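Local coordinates for protein coatomer subunit delta (Saccharomyces cerevisiae, PDB 5FJZ) that forms part of the COPI vesicle coat for Golgi-to-ER transport, its mu-homology domain binding the tryptophan-based motif of Dsl1, at the interface of chains A and B. Sequence-based numbering; all coordinates share one arbitrary frame. Chains: chain A/B, Coatomer subunit delta.

The interface of chains A and B. Residues chain A 67, 70; chain B 28, 30, 32, 34.
A:Lys67 meets B:Asp30 in a small polar patch of a two-fold symmetric contact between two copies of the delta-COP mu-homology domain; it ties the copies together in the deposited assembly and may be no more than crystal packing. A:Lys67 opens the 3-10 helix 67-69, while the chain B residues come from the turn that leads into strand 33-46 and from the start of that strand. With its chain extended beyond CG (chi2 -171°), A:Lys67 runs past B:Ser28, crosses the side chain of B:Thr32 at about a right angle and puts its amine NZ tip to tip with the carboxylate of B:Asp30. This is a salt bridge, although the modelled separation on the OD2 side is too short to be trusted; NZ of A:Lys67 lies 3.1 Å from OD1 of B:Asp30. That carboxylate is held from within its own turn: the B:Thr32 hydroxyl OG1 bonds OD1 of B:Asp30 at 2.7 Å on the syn side, and the B:Thr32 backbone N reaches the same oxygen at 3.0 Å from above the carboxylate plane. Both donors lie on one face, which should help to fix the rotation of the acid that receives the lysine. At the other end of the patch, CG of A:Gln70 sits over one face of the B:His34 imidazole, 3.6 Å from the ring centroid and offset toward the rim, while the carbonyl O of A:Lys67 lies at the ring edge, 3.5 Å from CD2 of B:His34. A water links the A:Lys67 carbonyl O, at 3.3 Å, to the B:Ser28 hydroxyl. In the deposited assembly the site thus joins two mu-homology domains by a charged pair, a CH-pi contact and a water bridge, repeated by the twin with the chains exchanged.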
# COMPACT_ATOMS: atom_id res chain seq x y z
N LYS A 67 14.06 -1.55 26.86
CA LYS A 67 12.95 -0.81 26.26
C LYS A 67 13.28 -0.35 24.80
O LYS A 67 12.37 -0.01 24.04
CB LYS A 67 12.66 0.37 27.12
CG LYS A 67 11.94 -0.05 28.42
CD LYS A 67 11.44 1.16 29.18
CE LYS A 67 10.84 0.74 30.52
NZ LYS A 67 10.40 1.98 31.18
N GLN A 70 11.35 -2.22 22.17
CA GLN A 70 9.88 -2.23 22.28
C GLN A 70 9.32 -3.62 21.98
O GLN A 70 8.65 -3.79 20.96
CB GLN A 70 9.27 -1.20 21.29
CG GLN A 70 9.11 0.16 21.89
CD GLN A 70 7.81 0.25 22.70
OE1 GLN A 70 7.65 -0.40 23.75
NE2 GLN A 70 6.91 1.07 22.24
N SER B 28 7.45 4.23 25.16
CA SER B 28 6.94 3.22 26.07
C SER B 28 5.77 3.80 26.94
O SER B 28 5.62 4.98 27.04
CB SER B 28 8.06 2.73 26.97
OG SER B 28 8.97 1.96 26.23
N ASP B 30 5.54 4.24 30.00
CA ASP B 30 6.04 5.13 31.06
C ASP B 30 6.69 6.36 30.53
O ASP B 30 7.25 7.15 31.29
CB ASP B 30 6.99 4.41 32.03
CG ASP B 30 8.40 4.14 31.44
OD1 ASP B 30 8.66 4.33 30.23
OD2 ASP B 30 9.28 3.72 32.22
N THR B 32 9.17 6.58 28.24
CA THR B 32 10.57 6.55 27.74
C THR B 32 10.52 6.61 26.19
O THR B 32 9.75 5.84 25.59
CB THR B 32 11.26 5.25 28.13
OG1 THR B 32 11.21 5.02 29.55
CG2 THR B 32 12.71 5.27 27.68
N HIS B 34 11.29 5.68 22.64
CA HIS B 34 11.88 4.64 21.87
C HIS B 34 12.59 5.12 20.63
O HIS B 34 13.67 4.65 20.30
CB HIS B 34 10.77 3.63 21.52
CG HIS B 34 11.21 2.54 20.60
ND1 HIS B 34 11.05 2.63 19.25
CD2 HIS B 34 11.90 1.40 20.83
CE1 HIS B 34 11.49 1.53 18.69
NE2 HIS B 34 11.97 0.74 19.64
O HOH W 1 10.85 2.76 24.83